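Putative sortase (Streptococcus pneumoniae, PDB 2W1J) probably catalyses, as a class C sortase transpeptidase, the covalent joining of pilin subunits during pilus fibre biogenesis. Local coordinates at residues 26-31 with 58-63; 71-76 with 132-137; 87-92 with 113-118; 106-111 with 168-173; 149-154 with 188-193. All coordinates share one frame; numbering follows the deposited sequence. Where two conformers were deposited one is given.

From the N terminus, contact 1 closes first: helix 18-33 meets the loop that follows helix 46-49, and this is complete before any other contact opens. Contact 2 then closes a long loop, from the turn between strands 65-71 and 76-82 to the start of strand 135-139. Contact 3 is nested inside that loop and packs helix 86-91 against the segment after strand 108-113. Contact 4 crosses contacts 2 and 3, pairing strands 108-113 and 170-178. Contact 5 pairs strands 144-155 and 185-194 and crosses contact 4; the two touch through a probable V172-G191 backbone hydrogen bond and the D170-R193 salt bridge. Contacts 2, 4 and 5 belong to one mixed sheet.

Contact 1 (26-31 with 58-63); sequences KLAQAF and RMLEIH
M59 lies against one side of the helix at L27 and A28, and no hydrogen bond joins the two segments. Its CG sits between the backbone N and the carbonyl carbon (chi1 82°), and the chain bends again at its next two torsions, curling the thioether back along L27 and A28. M59 CG packs 3.7 Å from A28 N, SD rides over A28 CA at 4.1 Å, and the methyl CE comes 3.9 Å from L27 O. A28 CB is the tight, buried point: M59 CG is 3.9 Å away and L60 CD2 3.8 Å away. L27 CB still packs on M59 CB although L27 faces solvent. The fit slackens at F31, which grazes the methyl with CB, 4.3 Å from M59 CE. R24, on the same helix, bonds the carbonyls of M59 and E61. L101, in a loop, touches both F31 and L60, so helix 18-33 and the 3-10 turn before strand 65-71 rest on a common neighbour.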
# COMPACT_ATOMS: atom_id res chain seq x y z
N LYS A 26 -13.38 9.42 9.55
CA LYS A 26 -12.98 10.30 10.64
C LYS A 26 -11.83 9.68 11.42
O LYS A 26 -10.82 10.33 11.72
CB LYS A 26 -14.17 10.55 11.58
CG LYS A 26 -13.83 11.30 12.87
CD LYS A 26 -14.97 11.21 13.87
CE LYS A 26 -14.60 10.34 15.05
NZ LYS A 26 -13.79 11.12 16.02
N LEU A 27 -11.99 8.41 11.76
CA LEU A 27 -10.95 7.70 12.50
C LEU A 27 -9.66 7.57 11.71
O LEU A 27 -8.56 7.72 12.25
CB LEU A 27 -11.44 6.31 12.93
CG LEU A 27 -12.60 6.34 13.93
CD1 LEU A 27 -13.20 4.95 14.12
CD2 LEU A 27 -12.15 6.93 15.25
N ALA A 28 -9.78 7.29 10.42
CA ALA A 28 -8.60 7.13 9.57
C ALA A 28 -7.88 8.46 9.43
O ALA A 28 -6.64 8.52 9.48
CB ALA A 28 -8.99 6.60 8.19
N GLN A 29 -8.64 9.54 9.26
CA GLN A 29 -8.03 10.86 9.13
C GLN A 29 -7.30 11.26 10.41
O GLN A 29 -6.22 11.85 10.37
CB GLN A 29 -9.08 11.92 8.77
CG GLN A 29 -8.44 13.23 8.33
CD GLN A 29 -7.62 13.04 7.07
OE1 GLN A 29 -8.16 12.65 6.04
NE2 GLN A 29 -6.33 13.27 7.15
N ALA A 30 -7.92 10.98 11.55
CA ALA A 30 -7.32 11.30 12.84
C ALA A 30 -6.00 10.54 13.00
O ALA A 30 -5.02 11.08 13.49
CB ALA A 30 -8.27 10.96 13.97
N PHE A 31 -6.00 9.27 12.60
CA PHE A 31 -4.80 8.46 12.65
C PHE A 31 -3.68 9.06 11.80
O PHE A 31 -2.53 9.18 12.24
CB PHE A 31 -5.14 7.04 12.19
CG PHE A 31 -3.99 6.08 12.24
CD1 PHE A 31 -3.06 6.04 11.21
CD2 PHE A 31 -3.84 5.21 13.31
CE1 PHE A 31 -2.01 5.14 11.24
CE2 PHE A 31 -2.78 4.32 13.35
CZ PHE A 31 -1.86 4.29 12.32
N ARG A 58 -8.08 -1.03 11.58
CA ARG A 58 -9.40 -1.66 11.63
C ARG A 58 -10.51 -0.80 11.04
O ARG A 58 -11.45 -1.32 10.44
CB ARG A 58 -9.75 -2.11 13.05
CG ARG A 58 -8.89 -3.25 13.57
CD ARG A 58 -9.38 -3.73 14.93
NE ARG A 58 -10.60 -4.51 14.81
CZ ARG A 58 -11.36 -4.88 15.84
NH1 ARG A 58 -11.01 -4.54 17.07
NH2 ARG A 58 -12.46 -5.59 15.63
N MET A 59 -10.41 0.51 11.21
CA MET A 59 -11.45 1.42 10.72
C MET A 59 -11.61 1.37 9.20
O MET A 59 -12.69 1.65 8.68
CB MET A 59 -11.22 2.86 11.20
CG MET A 59 -10.22 3.66 10.37
SD MET A 59 -8.50 3.12 10.52
CE MET A 59 -7.99 3.88 12.06
N LEU A 60 -10.55 1.00 8.49
CA LEU A 60 -10.57 0.96 7.03
C LEU A 60 -10.90 -0.43 6.49
O LEU A 60 -11.05 -0.61 5.27
CB LEU A 60 -9.21 1.40 6.48
CG LEU A 60 -8.92 2.90 6.60
CD1 LEU A 60 -7.58 3.23 5.97
CD2 LEU A 60 -10.04 3.72 5.94
N GLU A 61 -11.05 -1.40 7.38
CA GLU A 61 -11.12 -2.80 6.96
C GLU A 61 -12.52 -3.32 6.75
O GLU A 61 -13.41 -3.05 7.55
CB GLU A 61 -10.40 -3.70 7.96
CG GLU A 61 -8.90 -3.50 7.97
CD GLU A 61 -8.21 -4.31 9.04
OE1 GLU A 61 -8.90 -5.07 9.75
OE2 GLU A 61 -6.98 -4.18 9.16
N ILE A 62 -12.70 -4.07 5.66
CA ILE A 62 -13.84 -4.96 5.49
C ILE A 62 -13.28 -6.37 5.41
O ILE A 62 -12.50 -6.68 4.51
CB ILE A 62 -14.62 -4.67 4.19
CG1 ILE A 62 -15.09 -3.21 4.14
CG2 ILE A 62 -15.80 -5.63 4.07
CD1 ILE A 62 -15.87 -2.87 2.88
N HIS A 63 -13.68 -7.22 6.35
CA HIS A 63 -13.13 -8.56 6.43
C HIS A 63 -11.61 -8.54 6.32
O HIS A 63 -11.02 -9.27 5.51
CB HIS A 63 -13.73 -9.45 5.34
CG HIS A 63 -15.22 -9.52 5.39
ND1 HIS A 63 -16.00 -9.58 4.26
CD2 HIS A 63 -16.08 -9.54 6.44
CE1 HIS A 63 -17.28 -9.64 4.60
NE2 HIS A 63 -17.35 -9.61 5.92

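Contact 2 (71-76 with 132-137); sequences IPVIDV and VGDKFY
I71 and P72 meet F136 and Y137 where a hairpin turn with a G1 beta bulge packs beside the first residues of strand 135-139; D75 and V76 both face I71 in this bulge. I71 O is gripped by V76 N and I74 N from opposite faces of its plane. The I71 side chain runs alongside that of F136. Its CG1 lies anti to the carbonyl carbon (chi1 -41°) and CG2 anti to the backbone N, which turns both branches to the strand. I71 CB passes F136 CB at 4.3 Å, CG1 closes to 4.0 Å from F136 CB, and the methyl CG2 lies 4.0 Å from K135 O. The tip, I71 CD1, draws back to 4.9 Å from F136 CB, and the side chain also packs on L127, L130 and L174. P72 comes to the edge of the Y137 ring, nearly in its plane, with CD 3.9 Å from Y137 CD2. V73 turns CG1 toward the carboxylate of D134, whose OD2 is bonded to K131 N. A Y137-E70 backbone bond joins the first and last strands of the sortase barrel. Between the segments, one water accepts from V73 N at 2.9 Å and donates to K135 O at 2.7 Å.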
# COMPACT_ATOMS: atom_id res chain seq x y z
N ILE A 71 -3.04 -1.95 -10.71
CA ILE A 71 -2.03 -1.41 -11.61
C ILE A 71 -2.32 -1.99 -13.00
O ILE A 71 -1.80 -3.04 -13.38
CB ILE A 71 -0.59 -1.77 -11.18
CG1 ILE A 71 -0.41 -1.66 -9.65
CG2 ILE A 71 0.41 -0.91 -11.95
CD1 ILE A 71 0.92 -2.19 -9.15
N PRO A 72 -3.23 -1.34 -13.73
CA PRO A 72 -3.75 -1.94 -14.96
C PRO A 72 -2.68 -2.32 -15.98
O PRO A 72 -2.80 -3.35 -16.64
CB PRO A 72 -4.68 -0.85 -15.50
CG PRO A 72 -5.17 -0.15 -14.28
CD PRO A 72 -3.98 -0.12 -13.36
N VAL A 73 -1.62 -1.53 -16.11
CA VAL A 73 -0.68 -1.74 -17.20
C VAL A 73 0.09 -3.06 -17.03
O VAL A 73 0.58 -3.62 -18.00
CB VAL A 73 0.25 -0.51 -17.38
CG1 VAL A 73 1.20 -0.36 -16.20
CG2 VAL A 73 0.99 -0.57 -18.70
N ILE A 74 0.20 -3.56 -15.79
CA ILE A 74 0.81 -4.87 -15.55
C ILE A 74 -0.19 -5.88 -14.98
O ILE A 74 0.19 -6.92 -14.42
CB ILE A 74 2.05 -4.78 -14.63
CG1 ILE A 74 1.72 -4.05 -13.33
CG2 ILE A 74 3.20 -4.10 -15.37
CD1 ILE A 74 2.84 -4.13 -12.29
N ASP A 75 -1.48 -5.61 -15.16
CA ASP A 75 -2.51 -6.58 -14.79
C ASP A 75 -2.42 -7.01 -13.33
O ASP A 75 -2.58 -8.20 -13.01
CB ASP A 75 -2.45 -7.81 -15.70
CG ASP A 75 -2.59 -7.44 -17.16
OD1 ASP A 75 -3.60 -6.78 -17.49
OD2 ASP A 75 -1.69 -7.76 -17.95
N VAL A 76 -2.19 -6.04 -12.45
CA VAL A 76 -2.14 -6.32 -11.02
C VAL A 76 -3.38 -5.76 -10.32
O VAL A 76 -3.81 -4.64 -10.61
CB VAL A 76 -0.88 -5.69 -10.39
CG1 VAL A 76 -0.98 -5.67 -8.88
CG2 VAL A 76 0.35 -6.44 -10.85
N VAL A 132 7.87 5.77 -15.38
CA VAL A 132 7.34 7.06 -15.01
C VAL A 132 6.17 7.40 -15.95
O VAL A 132 6.20 7.09 -17.15
CB VAL A 132 8.42 8.16 -15.03
CG1 VAL A 132 9.44 7.90 -13.94
CG2 VAL A 132 9.08 8.26 -16.41
N GLY A 133 5.13 8.01 -15.39
CA GLY A 133 3.92 8.30 -16.16
C GLY A 133 2.85 7.23 -16.08
O GLY A 133 1.68 7.50 -16.33
N ASP A 134 3.22 5.99 -15.76
CA ASP A 134 2.22 4.96 -15.58
C ASP A 134 1.32 5.29 -14.39
O ASP A 134 1.76 5.92 -13.42
CB ASP A 134 2.84 3.57 -15.39
CG ASP A 134 3.47 3.01 -16.65
OD1 ASP A 134 3.20 3.55 -17.75
OD2 ASP A 134 4.22 2.02 -16.54
N LYS A 135 0.08 4.81 -14.44
CA LYS A 135 -0.90 5.07 -13.38
C LYS A 135 -1.17 3.83 -12.53
O LYS A 135 -1.07 2.69 -12.98
CB LYS A 135 -2.20 5.61 -13.98
CG LYS A 135 -2.02 7.00 -14.62
CD LYS A 135 -3.33 7.56 -15.16
CE LYS A 135 -3.11 8.86 -15.91
NZ LYS A 135 -4.36 9.34 -16.55
N PHE A 136 -1.50 4.08 -11.26
CA PHE A 136 -2.05 3.03 -10.43
C PHE A 136 -3.15 3.62 -9.56
O PHE A 136 -3.27 4.83 -9.42
CB PHE A 136 -0.98 2.26 -9.64
CG PHE A 136 -0.20 3.09 -8.65
CD1 PHE A 136 -0.63 3.22 -7.34
CD2 PHE A 136 1.02 3.65 -9.00
CE1 PHE A 136 0.12 3.94 -6.40
CE2 PHE A 136 1.78 4.36 -8.07
CZ PHE A 136 1.33 4.50 -6.77
N TYR A 137 -3.98 2.74 -9.01
CA TYR A 137 -5.22 3.15 -8.35
C TYR A 137 -5.29 2.47 -7.01
O TYR A 137 -5.11 1.25 -6.90
CB TYR A 137 -6.44 2.81 -9.22
CG TYR A 137 -6.37 3.49 -10.57
CD1 TYR A 137 -6.90 4.76 -10.77
CD2 TYR A 137 -5.71 2.88 -11.63
CE1 TYR A 137 -6.78 5.40 -11.98
CE2 TYR A 137 -5.59 3.51 -12.85
CZ TYR A 137 -6.13 4.76 -13.02
OH TYR A 137 -6.03 5.41 -14.22
O HOH W 1 -1.55 1.22 -15.20

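Contact 3 (87-92 with 113-118); sequences EVLQQG and TAHTGL
L89 and H115 carry this buried contact, their side chains crossing at about a right angle where helix 86-91 meets the segment leaving strand 108-113. CG of H115 stands anti to its carbonyl carbon (chi1 -74°), which brings the imidazole to L89. The ring lays its NE2 side against aliphatic carbon: H115 NE2 is 3.4 Å from L89 CB, and CE1 is 4.0 Å from L89 CD1. Beside this, H115 CD2 approaches the helix carbonyl, 3.2 Å from L89 O. The other leucine methyl, L89 CD2, heads toward the strand and stops 3.6 Å from T113 O. G92, with positive phi, is the first residue to leave helical angles; its N joins Q91 N in bonding V88 O. A single water ties the two backbones, accepting from H115 N at 2.8 Å while donating to L89 O at 2.7 Å and to G92 O at 2.9 Å. Around the histidine, W44 brings its ring against the imidazole, and a glycerol, probably from crystallisation, bonds ND1 and T116 N. H115 lies in the TAHTG sequence, where sortases carry their active-site histidine, consistent with a position in the catalytic pocket. The chemistry is divided accordingly: van der Waals packing on L89 and a three-bond water fix the histidine segment on the helix side, while ND1 is engaged on the side of the bound glycerol.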
# COMPACT_ATOMS: atom_id res chain seq x y z
N GLU A 87 2.44 -13.87 6.82
CA GLU A 87 1.13 -14.36 6.39
C GLU A 87 0.44 -13.39 5.45
O GLU A 87 -0.20 -13.80 4.48
CB GLU A 87 0.24 -14.65 7.60
CG GLU A 87 0.75 -15.77 8.51
CD GLU A 87 1.60 -15.26 9.66
OE1 GLU A 87 2.25 -14.20 9.52
OE2 GLU A 87 1.63 -15.93 10.71
N VAL A 88 0.57 -12.09 5.72
CA VAL A 88 -0.05 -11.07 4.89
C VAL A 88 0.55 -11.07 3.48
O VAL A 88 -0.17 -11.07 2.49
CB VAL A 88 0.06 -9.66 5.54
CG1 VAL A 88 -0.08 -8.56 4.49
CG2 VAL A 88 -0.99 -9.51 6.63
N LEU A 89 1.88 -11.12 3.40
CA LEU A 89 2.54 -11.08 2.10
C LEU A 89 2.36 -12.36 1.29
O LEU A 89 2.58 -12.39 0.09
CB LEU A 89 4.03 -10.73 2.24
CG LEU A 89 4.30 -9.36 2.88
CD1 LEU A 89 5.78 -9.03 2.83
CD2 LEU A 89 3.49 -8.27 2.21
N GLN A 90 1.94 -13.43 1.96
CA GLN A 90 1.56 -14.65 1.24
C GLN A 90 0.20 -14.49 0.57
O GLN A 90 -0.09 -15.16 -0.43
CB GLN A 90 1.56 -15.85 2.18
CG GLN A 90 2.95 -16.27 2.63
CD GLN A 90 2.93 -17.47 3.56
OE1 GLN A 90 2.23 -17.47 4.58
NE2 GLN A 90 3.71 -18.49 3.22
N GLN A 91 -0.63 -13.61 1.12
CA GLN A 91 -2.01 -13.45 0.68
C GLN A 91 -2.23 -12.28 -0.28
O GLN A 91 -3.15 -12.30 -1.09
CB GLN A 91 -2.93 -13.34 1.90
CG GLN A 91 -2.96 -14.60 2.76
CD GLN A 91 -3.78 -14.43 4.03
OE1 GLN A 91 -3.85 -13.34 4.60
NE2 GLN A 91 -4.40 -15.52 4.48
N GLY A 92 -1.38 -11.26 -0.21
CA GLY A 92 -1.55 -10.07 -1.04
C GLY A 92 -0.50 -9.04 -0.72
O GLY A 92 0.66 -9.39 -0.50
N THR A 113 3.41 -2.85 0.17
CA THR A 113 4.51 -3.81 0.01
C THR A 113 4.00 -5.13 -0.56
O THR A 113 2.95 -5.61 -0.14
CB THR A 113 5.06 -4.13 1.41
OG1 THR A 113 5.27 -2.92 2.14
CG2 THR A 113 6.33 -4.95 1.33
N ALA A 114 4.77 -5.75 -1.45
CA ALA A 114 4.44 -7.11 -1.87
C ALA A 114 5.67 -7.80 -2.44
O ALA A 114 6.66 -7.14 -2.78
CB ALA A 114 3.28 -7.13 -2.88
N HIS A 115 5.60 -9.12 -2.55
CA HIS A 115 6.75 -9.92 -2.98
C HIS A 115 7.07 -9.76 -4.45
O HIS A 115 6.21 -9.42 -5.27
CB HIS A 115 6.49 -11.40 -2.73
CG HIS A 115 6.56 -11.82 -1.29
ND1 HIS A 115 7.60 -11.46 -0.46
CD2 HIS A 115 5.75 -12.60 -0.55
CE1 HIS A 115 7.42 -11.99 0.73
NE2 HIS A 115 6.30 -12.70 0.70
N THR A 116 8.32 -10.06 -4.79
CA THR A 116 8.74 -10.34 -6.16
C THR A 116 9.32 -11.75 -6.20
O THR A 116 10.08 -12.14 -5.31
CB THR A 116 9.81 -9.33 -6.66
OG1 THR A 116 9.20 -8.09 -7.04
CG2 THR A 116 10.54 -9.89 -7.87
N GLY A 117 8.93 -12.53 -7.21
CA GLY A 117 9.56 -13.83 -7.43
C GLY A 117 8.97 -15.00 -6.66
O GLY A 117 9.57 -16.07 -6.64
N LEU A 118 7.81 -14.82 -6.03
CA LEU A 118 7.10 -15.95 -5.43
C LEU A 118 6.71 -16.94 -6.51
O LEU A 118 6.19 -16.54 -7.54
CB LEU A 118 5.82 -15.48 -4.76
CG LEU A 118 5.92 -14.81 -3.41
CD1 LEU A 118 4.51 -14.69 -2.84
CD2 LEU A 118 6.80 -15.62 -2.48
O HOH W 2 3.22 -10.22 -1.45

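Contact 4 (106-111 with 168-173); sequences NSTHAV and GHDYVT
H109 pairs with Y171 in the middle of two parallel strands, 108-111 and 170-173, whose axes approach to 4.7 Å at 11° and are joined by alternating backbone bonds: Y171 N to T108 O, A110 N to Y171 O and T173 N to A110 O. Before the strands proper, S107 OG accepts an almost straight bond from G168 N at 2.8 Å. On the face carrying H109, V111, Y171 and T173, the imidazole organises the side chains. CG of H109 lies anti to its backbone N (chi1 -169°), which sends the ring across to the partner strand. Y171 CB rides over one ring face, a CH-pi contact 3.8 Å from the centroid, and the Y171 ring follows with its edge toward that face, an edge-to-face pair with centroids 5.6 Å apart. At the imidazole edge, near its plane, NE2 and T173 OG1 share a 2.7 Å hydrogen bond. ND1 is held by L164 O, so both nitrogens of this buried ring have partners. On the other face, A110 CB meets V172 CG2 at 4.2 Å, and D170 sends its carboxylate to Y147 and R193. This parallel pair lies within the mixed beta-barrel of the sortase fold; T173 opens the TLLTC sequence, which matches the family signature that ends in the nucleophilic cysteine.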
# COMPACT_ATOMS: atom_id res chain seq x y z
N ASN A 106 -2.92 16.08 1.32
CA ASN A 106 -1.63 16.77 1.29
C ASN A 106 -0.74 16.24 2.43
O ASN A 106 -1.24 15.85 3.48
CB ASN A 106 -1.85 18.29 1.39
CG ASN A 106 -0.65 19.10 0.92
OD1 ASN A 106 0.28 18.57 0.30
ND2 ASN A 106 -0.68 20.40 1.19
N SER A 107 0.57 16.22 2.22
CA SER A 107 1.50 15.77 3.25
C SER A 107 1.15 14.37 3.76
O SER A 107 1.11 14.10 4.96
CB SER A 107 1.59 16.80 4.38
OG SER A 107 2.02 18.04 3.84
N THR A 108 0.95 13.44 2.82
CA THR A 108 0.71 12.05 3.18
C THR A 108 1.58 11.15 2.31
O THR A 108 1.90 11.49 1.17
CB THR A 108 -0.78 11.65 3.02
OG1 THR A 108 -1.11 11.59 1.63
CG2 THR A 108 -1.68 12.67 3.68
N HIS A 109 1.99 10.01 2.87
CA HIS A 109 2.81 9.05 2.11
C HIS A 109 2.55 7.65 2.65
O HIS A 109 3.01 7.28 3.74
CB HIS A 109 4.29 9.38 2.20
CG HIS A 109 5.15 8.61 1.24
ND1 HIS A 109 6.50 8.85 1.11
CD2 HIS A 109 4.86 7.64 0.34
CE1 HIS A 109 7.01 8.04 0.19
NE2 HIS A 109 6.03 7.31 -0.30
N ALA A 110 1.76 6.89 1.90
CA ALA A 110 1.46 5.51 2.22
C ALA A 110 2.39 4.59 1.44
O ALA A 110 2.67 4.85 0.27
CB ALA A 110 0.01 5.19 1.86
N VAL A 111 2.84 3.52 2.09
CA VAL A 111 3.71 2.55 1.43
C VAL A 111 3.04 1.18 1.45
O VAL A 111 2.55 0.73 2.48
CB VAL A 111 5.10 2.50 2.09
CG1 VAL A 111 5.98 1.45 1.41
CG2 VAL A 111 5.76 3.88 2.05
N GLY A 168 3.75 18.73 1.69
CA GLY A 168 3.29 19.35 0.44
C GLY A 168 3.02 18.38 -0.71
O GLY A 168 2.68 18.81 -1.82
N HIS A 169 3.16 17.08 -0.44
CA HIS A 169 2.92 16.04 -1.44
C HIS A 169 2.00 14.95 -0.92
O HIS A 169 1.91 14.69 0.29
CB HIS A 169 4.26 15.45 -1.92
CG HIS A 169 5.17 16.45 -2.57
ND1 HIS A 169 5.20 16.65 -3.93
CD2 HIS A 169 6.08 17.30 -2.04
CE1 HIS A 169 6.08 17.60 -4.22
NE2 HIS A 169 6.63 18.00 -3.09
N ASP A 170 1.32 14.30 -1.86
CA ASP A 170 0.43 13.17 -1.60
C ASP A 170 1.00 12.01 -2.42
O ASP A 170 0.81 11.96 -3.64
CB ASP A 170 -0.99 13.55 -2.07
CG ASP A 170 -2.03 12.45 -1.87
OD1 ASP A 170 -1.68 11.27 -1.66
OD2 ASP A 170 -3.25 12.79 -1.95
N TYR A 171 1.74 11.12 -1.76
CA TYR A 171 2.50 10.05 -2.41
C TYR A 171 2.03 8.67 -1.96
O TYR A 171 1.64 8.47 -0.81
CB TYR A 171 3.98 10.17 -2.03
CG TYR A 171 4.78 11.26 -2.69
CD1 TYR A 171 4.76 11.45 -4.07
CD2 TYR A 171 5.66 12.04 -1.94
CE1 TYR A 171 5.57 12.43 -4.68
CE2 TYR A 171 6.46 13.01 -2.53
CZ TYR A 171 6.41 13.19 -3.90
OH TYR A 171 7.22 14.16 -4.48
N VAL A 172 2.11 7.71 -2.88
CA VAL A 172 2.07 6.30 -2.51
C VAL A 172 3.29 5.66 -3.15
O VAL A 172 3.56 5.87 -4.34
CB VAL A 172 0.78 5.60 -2.99
CG1 VAL A 172 0.89 4.08 -2.84
CG2 VAL A 172 -0.42 6.13 -2.22
N THR A 173 4.04 4.89 -2.36
CA THR A 173 5.15 4.10 -2.89
C THR A 173 4.81 2.62 -2.82
O THR A 173 4.32 2.12 -1.79
CB THR A 173 6.46 4.40 -2.12
OG1 THR A 173 6.83 5.77 -2.37
CG2 THR A 173 7.61 3.47 -2.55
O HOH W 3 -0.69 9.15 0.52

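Contact 5 (149-154 with 188-193); sequences VDQVKV and LVRGHR
D150 and Q151 both face R190, forming a classic beta bulge in the antiparallel pairing of strands 149-154 and 188-193 of the sortase barrel. Among the backbone bonds, R190 O takes D150 N at 2.8 Å and, weakly, Q151 N, while R190 N returns a bond to Q151 O. K153 and L188 form a hydrogen-bonded pair. On the far side of the bulge V149 and G191 form a non-hydrogen-bonded pair, CA to CA 3.8 Å. The salt bridge is side-on. CG of D150 lies between its backbone N and carbonyl carbon (chi1 80°), which puts the carboxylate at R190 NE and NH2. R190 NE lies 2.9 Å from D150 OD1, straight and in the guanidinium plane, on the syn lone pair of that oxygen. R190 NH2 reaches D150 OD2, also at 2.9 Å but well out of the carboxylate plane, the two flat groups turned 35° apart. Stacking fixes the guanidinium further: the Q151 amide lies over one face, planes 24° apart, with NE2 3.7 Å from R190 NH1, and the Y171 ring makes a cation-pi contact from the opposite face. K153 sends its ammonium to D162. Apolar contacts line the other side of the sheet, where V149 CG2 meets V189 CG1 at 3.7 Å and V152 runs alongside V189. The H192 ring turns its edge to D150, H192 CD2 lying 3.6 Å from D150 CB.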
# COMPACT_ATOMS: atom_id res chain seq x y z
N VAL A 149 3.14 7.48 -11.52
CA VAL A 149 4.54 7.22 -11.16
C VAL A 149 5.41 8.40 -11.56
O VAL A 149 5.39 8.84 -12.71
CB VAL A 149 5.04 5.94 -11.84
CG1 VAL A 149 6.52 5.72 -11.51
CG2 VAL A 149 4.18 4.76 -11.41
N ASP A 150 6.20 8.89 -10.61
CA ASP A 150 7.16 9.97 -10.89
C ASP A 150 8.61 9.66 -10.53
O ASP A 150 9.50 10.42 -10.89
CB ASP A 150 6.72 11.30 -10.26
CG ASP A 150 7.06 11.39 -8.76
OD1 ASP A 150 7.13 10.37 -8.10
OD2 ASP A 150 7.26 12.52 -8.24
N GLN A 151 8.86 8.55 -9.84
CA GLN A 151 10.22 8.23 -9.40
C GLN A 151 10.30 6.75 -9.12
O GLN A 151 9.44 6.21 -8.42
CB GLN A 151 10.60 9.02 -8.14
CG GLN A 151 12.00 8.70 -7.61
CD GLN A 151 12.36 9.54 -6.40
OE1 GLN A 151 12.83 10.67 -6.53
NE2 GLN A 151 12.13 9.00 -5.21
N VAL A 152 11.30 6.09 -9.69
CA VAL A 152 11.59 4.69 -9.41
C VAL A 152 13.03 4.64 -8.93
O VAL A 152 13.92 5.21 -9.57
CB VAL A 152 11.42 3.82 -10.66
CG1 VAL A 152 11.80 2.38 -10.35
CG2 VAL A 152 9.97 3.92 -11.18
N LYS A 153 13.27 4.01 -7.79
CA LYS A 153 14.63 3.96 -7.30
C LYS A 153 14.93 2.68 -6.56
O LYS A 153 14.02 1.96 -6.12
CB LYS A 153 15.00 5.19 -6.48
CG LYS A 153 14.36 5.24 -5.13
CD LYS A 153 14.68 6.59 -4.43
CE LYS A 153 16.13 6.71 -4.05
NZ LYS A 153 16.47 8.04 -3.44
N VAL A 154 16.22 2.39 -6.44
CA VAL A 154 16.70 1.22 -5.72
C VAL A 154 17.41 1.67 -4.45
O VAL A 154 18.22 2.61 -4.48
CB VAL A 154 17.63 0.38 -6.61
CG1 VAL A 154 18.19 -0.81 -5.84
CG2 VAL A 154 16.88 -0.09 -7.85
N LEU A 188 11.55 0.84 -5.22
CA LEU A 188 10.52 1.77 -4.80
C LEU A 188 9.93 2.43 -6.03
O LEU A 188 10.65 3.13 -6.75
CB LEU A 188 11.12 2.89 -3.95
CG LEU A 188 11.78 2.55 -2.62
CD1 LEU A 188 12.10 3.79 -1.83
CD2 LEU A 188 10.95 1.59 -1.82
N VAL A 189 8.64 2.23 -6.25
CA VAL A 189 7.95 2.89 -7.35
C VAL A 189 7.01 3.90 -6.71
O VAL A 189 6.02 3.51 -6.09
CB VAL A 189 7.19 1.87 -8.21
CG1 VAL A 189 6.34 2.59 -9.25
CG2 VAL A 189 8.17 0.91 -8.89
N ARG A 190 7.34 5.18 -6.82
CA ARG A 190 6.58 6.24 -6.17
C ARG A 190 5.65 6.91 -7.17
O ARG A 190 6.09 7.30 -8.26
CB ARG A 190 7.51 7.31 -5.59
CG ARG A 190 6.78 8.35 -4.76
CD ARG A 190 7.74 9.42 -4.27
NE ARG A 190 8.17 10.30 -5.35
CZ ARG A 190 9.05 11.28 -5.19
NH1 ARG A 190 9.67 11.44 -4.03
NH2 ARG A 190 9.35 12.07 -6.22
N GLY A 191 4.39 7.09 -6.78
CA GLY A 191 3.45 7.90 -7.55
C GLY A 191 2.93 9.08 -6.75
O GLY A 191 2.82 8.99 -5.53
N HIS A 192 2.64 10.19 -7.44
CA HIS A 192 1.93 11.31 -6.82
C HIS A 192 0.46 11.27 -7.19
O HIS A 192 0.09 10.81 -8.27
CB HIS A 192 2.55 12.68 -7.17
CG HIS A 192 2.58 12.99 -8.63
ND1 HIS A 192 1.48 13.37 -9.36
CD2 HIS A 192 3.62 12.99 -9.49
CE1 HIS A 192 1.84 13.58 -10.62
NE2 HIS A 192 3.14 13.36 -10.72
N ARG A 193 -0.35 11.79 -6.28
CA ARG A 193 -1.79 11.82 -6.47
C ARG A 193 -2.14 12.69 -7.67
O ARG A 193 -1.55 13.76 -7.87
CB ARG A 193 -2.42 12.38 -5.21
CG ARG A 193 -3.94 12.40 -5.20
CD ARG A 193 -4.54 11.02 -4.97
NE ARG A 193 -6.00 11.10 -4.93
CZ ARG A 193 -6.69 11.46 -3.86
NH1 ARG A 193 -6.06 11.73 -2.71
NH2 ARG A 193 -8.02 11.53 -3.91